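Local coordinates for UPF0201 protein MJ1564 (Methanocaldococcus jannaschii DSM 2661, PDB 2PZZ) that is of unknown function, an archaeal UPF0201 family member that resembles RNA-binding proteins in structure but is unlikely to bind RNA, at residues 22-26 and 89-94; 27-33 and 44-50; 82-87 and 96-102. Residues are numbered along the deposited sequence.

Contact 1 of 3, residues 22-26 and 89-94; sequences AILNI and AYVGAV
A Schellman motif closes the short helix 86-90, and the last turn of helix 16-26 packs against it. Residues 22-24 are helical. Ala-89 and Tyr-90 keep helical angles, Val-91 leaves them, and Gly-92 takes the C-prime position at phi 75°, psi 21°, a positive phi that glycine tolerates well; its N bonds to Ala-89 O (3.0 Å), and Ala-93 N to Ala-88 O. Val-94 is extended. Small side chains let the backbones close in: Ala-22 CA lies 4.1 Å from Tyr-90 CA, and Ala-22 CB meets Ala-89 CB at 3.9 Å. Ile-26 (chi1 m, chi2 m) reaches over, placing CG1 4.0 Å from Ala-89 CB and CD1 3.9 Å from Val-94 CG2, an apolar patch continued by Leu-57 of helix 52-60. The second subunit approaches through Pro-12, which packs on Tyr-90. Asn-25 (chi1 m), pointing toward the helix end, suits this partly exposed place because its amide can donate to a terminal carbonyl: ND2 bonds to Ala-89 O at 3.1 Å, nearly straight at 168°.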
loop_
_atom_site.group_PDB
_atom_site.type_symbol
_atom_site.label_atom_id
_atom_site.label_comp_id
_atom_site.label_asym_id
_atom_site.label_seq_id
_atom_site.Cartn_x
_atom_site.Cartn_y
_atom_site.Cartn_z
ATOM N N ALA A 22 5.100 3.186 11.370
ATOM C CA ALA A 22 4.061 2.175 11.448
ATOM C C ALA A 22 4.682 0.931 12.069
ATOM O O ALA A 22 4.054 0.230 12.854
ATOM C CB ALA A 22 3.500 1.864 10.068
ATOM N N ILE A 23 5.924 0.652 11.725
ATOM C CA ILE A 23 6.579 -0.518 12.304
ATOM C C ILE A 23 6.784 -0.311 13.807
ATOM O O ILE A 23 6.383 -1.141 14.616
ATOM C CB ILE A 23 7.952 -0.770 11.654
ATOM C CG1 ILE A 23 7.751 -1.157 10.179
ATOM C CG2 ILE A 23 8.716 -1.843 12.454
ATOM C CD1 ILE A 23 9.052 -1.352 9.408
ATOM N N LEU A 24 7.392 0.816 14.171
ATOM C CA LEU A 24 7.674 1.114 15.575
ATOM C C LEU A 24 6.424 1.140 16.444
ATOM O O LEU A 24 6.498 0.797 17.617
ATOM C CB LEU A 24 8.469 2.427 15.693
ATOM C CG LEU A 24 9.840 2.319 14.995
ATOM C CD1 LEU A 24 10.514 3.679 14.896
ATOM C CD2 LEU A 24 10.732 1.334 15.751
ATOM N N ASN A 25 5.273 1.512 15.879
ATOM C CA ASN A 25 4.039 1.523 16.665
ATOM C C ASN A 25 3.676 0.128 17.141
ATOM O O ASN A 25 2.960 -0.021 18.134
ATOM C CB ASN A 25 2.845 2.074 15.864
ATOM C CG ASN A 25 2.909 3.571 15.669
ATOM O OD1 ASN A 25 3.595 4.277 16.412
ATOM N ND2 ASN A 25 2.183 4.070 14.668
ATOM N N ILE A 26 4.144 -0.897 16.427
ATOM C CA ILE A 26 3.846 -2.275 16.819
ATOM C C ILE A 26 5.069 -2.937 17.475
ATOM O O ILE A 26 4.928 -3.752 18.390
ATOM C CB ILE A 26 3.407 -3.126 15.600
ATOM C CG1 ILE A 26 2.350 -2.370 14.783
ATOM C CG2 ILE A 26 2.827 -4.464 16.068
ATOM C CD1 ILE A 26 1.041 -2.076 15.536
ATOM N N ALA A 89 -1.452 -0.149 11.069
ATOM C CA ALA A 89 -0.287 -0.008 11.926
ATOM C C ALA A 89 0.100 1.455 12.101
ATOM O O ALA A 89 0.562 1.874 13.173
ATOM C CB ALA A 89 0.889 -0.793 11.351
ATOM N N TYR A 90 -0.089 2.233 11.047
ATOM C CA TYR A 90 0.254 3.640 11.102
ATOM C C TYR A 90 -0.519 4.366 12.211
ATOM O O TYR A 90 0.025 5.252 12.860
ATOM C CB TYR A 90 -0.031 4.308 9.766
ATOM C CG TYR A 90 0.426 5.739 9.749
ATOM C CD1 TYR A 90 1.789 6.050 9.712
ATOM C CD2 TYR A 90 -0.495 6.793 9.813
ATOM C CE1 TYR A 90 2.218 7.363 9.739
ATOM C CE2 TYR A 90 -0.065 8.118 9.839
ATOM C CZ TYR A 90 1.286 8.389 9.802
ATOM O OH TYR A 90 1.735 9.686 9.828
ATOM N N VAL A 91 -1.783 3.995 12.406
ATOM C CA VAL A 91 -2.616 4.600 13.444
ATOM C C VAL A 91 -2.600 3.796 14.746
ATOM O O VAL A 91 -3.495 3.919 15.578
ATOM C CB VAL A 91 -4.088 4.791 12.969
ATOM C CG1 VAL A 91 -4.124 5.787 11.833
ATOM C CG2 VAL A 91 -4.704 3.466 12.523
ATOM N N GLY A 92 -1.568 2.975 14.916
ATOM C CA GLY A 92 -1.419 2.192 16.132
ATOM C C GLY A 92 -2.319 0.987 16.298
ATOM O O GLY A 92 -2.506 0.513 17.414
ATOM N N ALA A 93 -2.865 0.474 15.207
ATOM C CA ALA A 93 -3.757 -0.682 15.283
ATOM C C ALA A 93 -3.176 -1.931 14.611
ATOM O O ALA A 93 -2.450 -1.838 13.613
ATOM C CB ALA A 93 -5.097 -0.333 14.642
ATOM N N VAL A 94 -3.513 -3.097 15.155
ATOM C CA VAL A 94 -3.052 -4.359 14.595
ATOM C C VAL A 94 -4.127 -4.980 13.717
ATOM O O VAL A 94 -5.244 -5.223 14.175
ATOM C CB VAL A 94 -2.685 -5.388 15.685
ATOM C CG1 VAL A 94 -2.382 -6.736 15.033
ATOM C CG2 VAL A 94 -1.466 -4.906 16.479
#

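Contact 2 of 3, residues 27-33 and 44-50; sequences FPKAKLT and WEGKTKS
Four backbone hydrogen bonds join residues 31-33 to 44-48, which run antiparallel at 161°, their axes 4.5 Å apart. Lys-31 N bonds Lys-47 O at 3.0 Å, and Lys-47 N reaches Lys-31 O at 3.2 Å, the longest and least certain of the four; the other hydrogen-bonded pair has Thr-33 N to Glu-45 O and Glu-45 N to Thr-33 O, both 2.8 Å. The lysines and Thr-33, being polar, suit this exposed face. Leu-32 and Gly-46 are a non-hydrogen-bonded pair (CA atoms 4.3 Å apart); a CB on Gly-46 would strike Leu-32 CD2. This hairpin borders the five-stranded antiparallel sheet, where the Gly-46 backbone bonds to Ile-6 of strand 3-10. Apolar Leu-32 (m, t) packs against Ile-23 and Leu-24 of helix 16-26, its CB 3.6 Å from Trp-44 CE3, while the indole NE1 donates to Lys-16 O. Ala-30 N bonds Phe-27 O (3.0 Å) in a type I turn. Thr-48 (chi1 t) makes an ST turn, its OG1 accepting from Ser-50 N at 3.0 Å.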
loop_
_atom_site.group_PDB
_atom_site.type_symbol
_atom_site.label_atom_id
_atom_site.label_comp_id
_atom_site.label_asym_id
_atom_site.label_seq_id
_atom_site.Cartn_x
_atom_site.Cartn_y
_atom_site.Cartn_z
ATOM N N PHE A 27 6.259 -2.557 17.018
ATOM C CA PHE A 27 7.510 -3.105 17.523
ATOM C C PHE A 27 8.451 -1.968 17.890
ATOM O O PHE A 27 9.441 -1.742 17.212
ATOM C CB PHE A 27 8.162 -3.997 16.448
ATOM C CG PHE A 27 7.301 -5.156 16.026
ATOM C CD1 PHE A 27 7.112 -6.244 16.873
ATOM C CD2 PHE A 27 6.635 -5.139 14.798
ATOM C CE1 PHE A 27 6.258 -7.318 16.504
ATOM C CE2 PHE A 27 5.786 -6.192 14.415
ATOM C CZ PHE A 27 5.595 -7.288 15.275
ATOM N N PRO A 28 8.156 -1.252 18.993
ATOM C CA PRO A 28 8.909 -0.112 19.530
ATOM C C PRO A 28 10.422 -0.283 19.677
ATOM O O PRO A 28 11.170 0.679 19.492
ATOM C CB PRO A 28 8.242 0.132 20.892
ATOM C CG PRO A 28 6.854 -0.335 20.688
ATOM C CD PRO A 28 7.077 -1.628 19.926
ATOM N N LYS A 29 10.868 -1.489 20.022
ATOM C CA LYS A 29 12.294 -1.767 20.209
ATOM C C LYS A 29 13.041 -2.200 18.953
ATOM O O LYS A 29 14.243 -2.448 18.998
ATOM C CB LYS A 29 12.497 -2.857 21.268
ATOM C CG LYS A 29 12.292 -2.414 22.716
ATOM C CD LYS A 29 10.825 -2.344 23.090
ATOM C CE LYS A 29 10.648 -1.939 24.557
ATOM N NZ LYS A 29 11.371 -2.851 25.494
ATOM N N ALA A 30 12.345 -2.286 17.828
ATOM C CA ALA A 30 13.002 -2.730 16.601
ATOM C C ALA A 30 14.145 -1.835 16.129
ATOM O O ALA A 30 14.049 -0.609 16.186
ATOM C CB ALA A 30 11.969 -2.882 15.489
ATOM N N LYS A 31 15.236 -2.462 15.683
ATOM C CA LYS A 31 16.387 -1.742 15.131
ATOM C C LYS A 31 16.130 -1.804 13.634
ATOM O O LYS A 31 16.081 -2.891 13.066
ATOM C CB LYS A 31 17.705 -2.456 15.430
ATOM C CG LYS A 31 18.343 -2.131 16.768
ATOM C CD LYS A 31 17.634 -2.800 17.930
ATOM C CE LYS A 31 18.484 -2.713 19.194
ATOM N NZ LYS A 31 17.802 -3.354 20.344
ATOM N N LEU A 32 15.979 -0.654 12.988
ATOM C CA LEU A 32 15.661 -0.646 11.567
ATOM C C LEU A 32 16.706 -0.054 10.635
ATOM O O LEU A 32 17.389 0.911 10.977
ATOM C CB LEU A 32 14.331 0.096 11.355
ATOM C CG LEU A 32 13.140 -0.370 12.204
ATOM C CD1 LEU A 32 11.992 0.618 12.070
ATOM C CD2 LEU A 32 12.703 -1.761 11.771
ATOM N N THR A 33 16.826 -0.647 9.449
ATOM C CA THR A 33 17.741 -0.144 8.435
ATOM C C THR A 33 16.957 -0.029 7.120
ATOM O O THR A 33 16.123 -0.883 6.787
ATOM C CB THR A 33 18.943 -1.078 8.217
ATOM O OG1 THR A 33 18.547 -2.164 7.368
ATOM C CG2 THR A 33 19.442 -1.624 9.555
ATOM N N TRP A 44 12.460 -1.362 4.505
ATOM C CA TRP A 44 12.981 -1.297 5.863
ATOM C C TRP A 44 13.152 -2.738 6.327
ATOM O O TRP A 44 12.280 -3.557 6.094
ATOM C CB TRP A 44 11.992 -0.627 6.846
ATOM C CG TRP A 44 11.926 0.861 6.796
ATOM C CD1 TRP A 44 10.978 1.622 6.169
ATOM C CD2 TRP A 44 12.849 1.780 7.397
ATOM N NE1 TRP A 44 11.254 2.958 6.343
ATOM C CE2 TRP A 44 12.394 3.084 7.095
ATOM C CE3 TRP A 44 14.015 1.628 8.164
ATOM C CZ2 TRP A 44 13.069 4.239 7.537
ATOM C CZ3 TRP A 44 14.690 2.776 8.604
ATOM C CH2 TRP A 44 14.208 4.068 8.288
ATOM N N GLU A 45 14.268 -3.037 6.976
ATOM C CA GLU A 45 14.496 -4.364 7.539
ATOM C C GLU A 45 14.999 -4.151 8.960
ATOM O O GLU A 45 15.727 -3.197 9.226
ATOM C CB GLU A 45 15.554 -5.128 6.760
ATOM C CG GLU A 45 15.069 -5.674 5.450
ATOM C CD GLU A 45 16.201 -6.241 4.638
ATOM O OE1 GLU A 45 17.005 -5.442 4.113
ATOM O OE2 GLU A 45 16.290 -7.479 4.537
ATOM N N GLY A 46 14.614 -5.030 9.874
ATOM C CA GLY A 46 15.067 -4.876 11.243
ATOM C C GLY A 46 14.654 -6.009 12.145
ATOM O O GLY A 46 13.949 -6.930 11.726
ATOM N N LYS A 47 15.079 -5.939 13.401
ATOM C CA LYS A 47 14.759 -6.991 14.343
ATOM C C LYS A 47 14.530 -6.472 15.749
ATOM O O LYS A 47 14.962 -5.376 16.104
ATOM C CB LYS A 47 15.901 -8.008 14.380
ATOM C CG LYS A 47 16.367 -8.491 13.007
ATOM C CD LYS A 47 17.290 -9.706 13.130
ATOM C CE LYS A 47 18.689 -9.332 13.605
ATOM N NZ LYS A 47 19.523 -8.790 12.490
ATOM N N THR A 48 13.832 -7.281 16.537
ATOM C CA THR A 48 13.563 -6.994 17.937
ATOM C C THR A 48 13.357 -8.339 18.607
ATOM O O THR A 48 13.017 -9.317 17.944
ATOM C CB THR A 48 12.291 -6.137 18.155
ATOM O OG1 THR A 48 12.069 -5.987 19.562
ATOM C CG2 THR A 48 11.047 -6.795 17.522
ATOM N N LYS A 49 13.569 -8.383 19.916
ATOM C CA LYS A 49 13.389 -9.599 20.690
ATOM C C LYS A 49 12.152 -9.404 21.555
ATOM O O LYS A 49 11.811 -10.249 22.378
ATOM C CB LYS A 49 14.610 -9.836 21.591
ATOM C CG LYS A 49 15.927 -9.845 20.848
ATOM C CD LYS A 49 16.109 -11.131 20.061
ATOM C CE LYS A 49 16.827 -12.213 20.883
ATOM N NZ LYS A 49 16.140 -12.539 22.172
ATOM N N SER A 50 11.477 -8.278 21.372
ATOM C CA SER A 50 10.296 -7.992 22.176
ATOM C C SER A 50 8.997 -7.927 21.398
ATOM O O SER A 50 8.903 -7.201 20.421
ATOM C CB SER A 50 10.474 -6.668 22.926
ATOM O OG SER A 50 9.252 -6.288 23.535
#

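Contact 3 of 3, residues 82-87 and 96-102; sequences FYLNKQ and FDIDTHG
Residues 82-84 are the extended end of strand 79-84; Asn-85 turns the chain and Lys-86 opens helix 86-90. Beside them, 96-102 is irregular, with Leu-84 and Phe-96 CA atoms 4.7 Å apart and those of Asn-85 and Ile-98 5.0 Å; Asp-99 to Gly-102 is a type I turn, Gly-102 N bonding Asp-99 O (3.1 Å). At phi 108°, psi -27°, a CB on Gly-102 would jam against the preceding carbonyl. The Phe-96 edge meets the Phe-82 face in an offset edge-to-face pair, centroids 5.7 Å apart and planes at 82°, with Val-70 of helix 64-73 touching both rings. Tyr-83 CB packs on Ile-98 CG1 at 3.6 Å. Asp-99 (chi1 p) serves two backbone amides: OD1 accepts from Lys-86 N (2.8 Å), and OD2 from His-101 N (2.9 Å), an Asx turn. The long Lys-86 sends NZ to His-101 O (2.7 Å) and into a salt bridge with Glu-14. Asn-85 ND2 bonds weakly to Asp-97 OD2 (3.3 Å). The loop linking helix 86-90 to strand 104-109 folds back on the junction of strand 79-84 and that helix, whose N-cap is Asn-85, OD1 accepting from Gln-87 N at 2.6 Å.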
loop_
_atom_site.group_PDB
_atom_site.type_symbol
_atom_site.label_atom_id
_atom_site.label_comp_id
_atom_site.label_asym_id
_atom_site.label_seq_id
_atom_site.Cartn_x
_atom_site.Cartn_y
_atom_site.Cartn_z
ATOM N N PHE A 82 3.599 -13.862 9.368
ATOM C CA PHE A 82 2.321 -13.251 9.034
ATOM C C PHE A 82 2.592 -11.827 8.603
ATOM O O PHE A 82 3.719 -11.332 8.710
ATOM C CB PHE A 82 1.390 -13.272 10.256
ATOM C CG PHE A 82 1.968 -12.585 11.465
ATOM C CD1 PHE A 82 1.784 -11.215 11.660
ATOM C CD2 PHE A 82 2.732 -13.299 12.387
ATOM C CE1 PHE A 82 2.352 -10.559 12.757
ATOM C CE2 PHE A 82 3.310 -12.651 13.494
ATOM C CZ PHE A 82 3.117 -11.277 13.677
ATOM N N TYR A 83 1.553 -11.172 8.114
ATOM C CA TYR A 83 1.665 -9.800 7.655
ATOM C C TYR A 83 0.796 -8.901 8.510
ATOM O O TYR A 83 -0.143 -9.366 9.139
ATOM C CB TYR A 83 1.217 -9.689 6.199
ATOM C CG TYR A 83 2.203 -10.264 5.212
ATOM C CD1 TYR A 83 2.280 -11.638 4.984
ATOM C CD2 TYR A 83 3.072 -9.433 4.518
ATOM C CE1 TYR A 83 3.204 -12.165 4.080
ATOM C CE2 TYR A 83 3.997 -9.946 3.613
ATOM C CZ TYR A 83 4.054 -11.312 3.401
ATOM O OH TYR A 83 4.964 -11.808 2.502
ATOM N N LEU A 84 1.137 -7.618 8.554
ATOM C CA LEU A 84 0.354 -6.648 9.309
ATOM C C LEU A 84 -0.027 -5.553 8.337
ATOM O O LEU A 84 0.770 -5.172 7.462
ATOM C CB LEU A 84 1.162 -6.047 10.460
ATOM C CG LEU A 84 1.495 -6.985 11.621
ATOM C CD1 LEU A 84 2.280 -6.225 12.686
ATOM C CD2 LEU A 84 0.214 -7.554 12.204
ATOM N N ASN A 85 -1.247 -5.052 8.477
ATOM C CA ASN A 85 -1.698 -3.984 7.601
ATOM C C ASN A 85 -0.864 -2.758 7.948
ATOM O O ASN A 85 -0.759 -2.367 9.110
ATOM C CB ASN A 85 -3.167 -3.692 7.839
ATOM C CG ASN A 85 -3.698 -2.662 6.881
ATOM O OD1 ASN A 85 -3.133 -1.565 6.744
ATOM N ND2 ASN A 85 -4.778 -3.006 6.193
ATOM N N LYS A 86 -0.263 -2.162 6.933
ATOM C CA LYS A 86 0.598 -1.005 7.109
ATOM C C LYS A 86 -0.172 0.258 7.504
ATOM O O LYS A 86 0.342 1.092 8.261
ATOM C CB LYS A 86 1.384 -0.785 5.807
ATOM C CG LYS A 86 2.688 -0.054 5.953
ATOM C CD LYS A 86 3.731 -0.542 4.937
ATOM C CE LYS A 86 3.219 -0.501 3.512
ATOM N NZ LYS A 86 4.330 -0.482 2.508
ATOM N N GLN A 87 -1.405 0.384 7.009
ATOM C CA GLN A 87 -2.230 1.561 7.285
ATOM C C GLN A 87 -2.827 1.489 8.683
ATOM O O GLN A 87 -2.900 2.494 9.394
ATOM C CB GLN A 87 -3.329 1.680 6.220
ATOM C CG GLN A 87 -2.789 1.487 4.791
ATOM C CD GLN A 87 -1.595 2.383 4.500
ATOM O OE1 GLN A 87 -0.710 2.033 3.705
ATOM N NE2 GLN A 87 -1.560 3.550 5.136
ATOM N N PHE A 96 -4.355 -8.006 10.414
ATOM C CA PHE A 96 -3.659 -9.029 9.635
ATOM C C PHE A 96 -3.831 -9.100 8.107
ATOM O O PHE A 96 -3.245 -9.966 7.455
ATOM C CB PHE A 96 -3.965 -10.388 10.255
ATOM C CG PHE A 96 -3.482 -10.514 11.664
ATOM C CD1 PHE A 96 -2.112 -10.518 11.945
ATOM C CD2 PHE A 96 -4.384 -10.586 12.720
ATOM C CE1 PHE A 96 -1.648 -10.591 13.266
ATOM C CE2 PHE A 96 -3.928 -10.660 14.034
ATOM C CZ PHE A 96 -2.555 -10.662 14.303
ATOM N N ASP A 97 -4.612 -8.203 7.527
ATOM C CA ASP A 97 -4.791 -8.204 6.075
ATOM C C ASP A 97 -3.706 -7.340 5.427
ATOM O O ASP A 97 -3.400 -6.256 5.922
ATOM C CB ASP A 97 -6.166 -7.644 5.729
ATOM C CG ASP A 97 -6.344 -6.226 6.220
ATOM O OD1 ASP A 97 -5.948 -5.957 7.372
ATOM O OD2 ASP A 97 -6.878 -5.388 5.462
ATOM N N ILE A 98 -3.113 -7.814 4.335
ATOM C CA ILE A 98 -2.082 -7.032 3.660
ATOM C C ILE A 98 -2.757 -5.841 2.985
ATOM O O ILE A 98 -3.703 -6.014 2.216
ATOM C CB ILE A 98 -1.335 -7.848 2.552
ATOM C CG1 ILE A 98 -0.567 -9.028 3.158
ATOM C CG2 ILE A 98 -0.363 -6.946 1.809
ATOM C CD1 ILE A 98 -1.412 -10.260 3.380
ATOM N N ASP A 99 -2.283 -4.634 3.276
ATOM C CA ASP A 99 -2.861 -3.444 2.661
ATOM C C ASP A 99 -2.391 -3.335 1.213
ATOM O O ASP A 99 -1.526 -4.100 0.768
ATOM C CB ASP A 99 -2.459 -2.179 3.428
ATOM C CG ASP A 99 -0.960 -1.973 3.465
ATOM O OD1 ASP A 99 -0.276 -2.741 4.177
ATOM O OD2 ASP A 99 -0.470 -1.047 2.779
ATOM N N THR A 100 -2.966 -2.383 0.482
ATOM C CA THR A 100 -2.618 -2.164 -0.920
ATOM C C THR A 100 -1.120 -1.923 -1.104
ATOM O O THR A 100 -0.568 -2.148 -2.188
ATOM C CB THR A 100 -3.368 -0.935 -1.493
ATOM O OG1 THR A 100 -4.784 -1.131 -1.373
ATOM C CG2 THR A 100 -3.020 -0.731 -2.952
ATOM N N HIS A 101 -0.460 -1.462 -0.044
ATOM C CA HIS A 101 0.963 -1.169 -0.135
ATOM C C HIS A 101 1.956 -2.224 0.362
ATOM O O HIS A 101 3.125 -1.918 0.565
ATOM C CB HIS A 101 1.239 0.195 0.509
ATOM C CG HIS A 101 0.713 1.345 -0.295
ATOM N ND1 HIS A 101 -0.562 1.365 -0.817
ATOM C CD2 HIS A 101 1.294 2.502 -0.683
ATOM C CE1 HIS A 101 -0.743 2.484 -1.495
ATOM N NE2 HIS A 101 0.368 3.192 -1.429
ATOM N N GLY A 102 1.505 -3.460 0.548
ATOM C CA GLY A 102 2.430 -4.512 0.946
ATOM C C GLY A 102 2.403 -5.066 2.355
ATOM O O GLY A 102 2.796 -6.214 2.578
#

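Contact 2 lies at one outer strand of this chain's sheet and contact 3 at the other, with contact 1, where helices 16-26 and 86-90 pack, between them. Contacts 1 and 3 share helix 86-90, the latter at its start and the former at its end; their centres are about 11 Å apart, Ala-22 CB touches Lys-86 O at 3.7 Å, and Ile-26 CG2 lies 3.9 Å from Leu-84 CD1. Both also reach the second subunit, which contact 2 does not. Contact 2, centred about 13 Å from contact 1, joins it through helix 16-26: Ile-23 CD1 meets Trp-44 CB at 4.0 Å. Contacts 2 and 3 have centres about 17 Å apart, yet Phe-27 CE2 reaches Leu-84 CD1 at 3.9 Å, so side chains of all three meet at Leu-84.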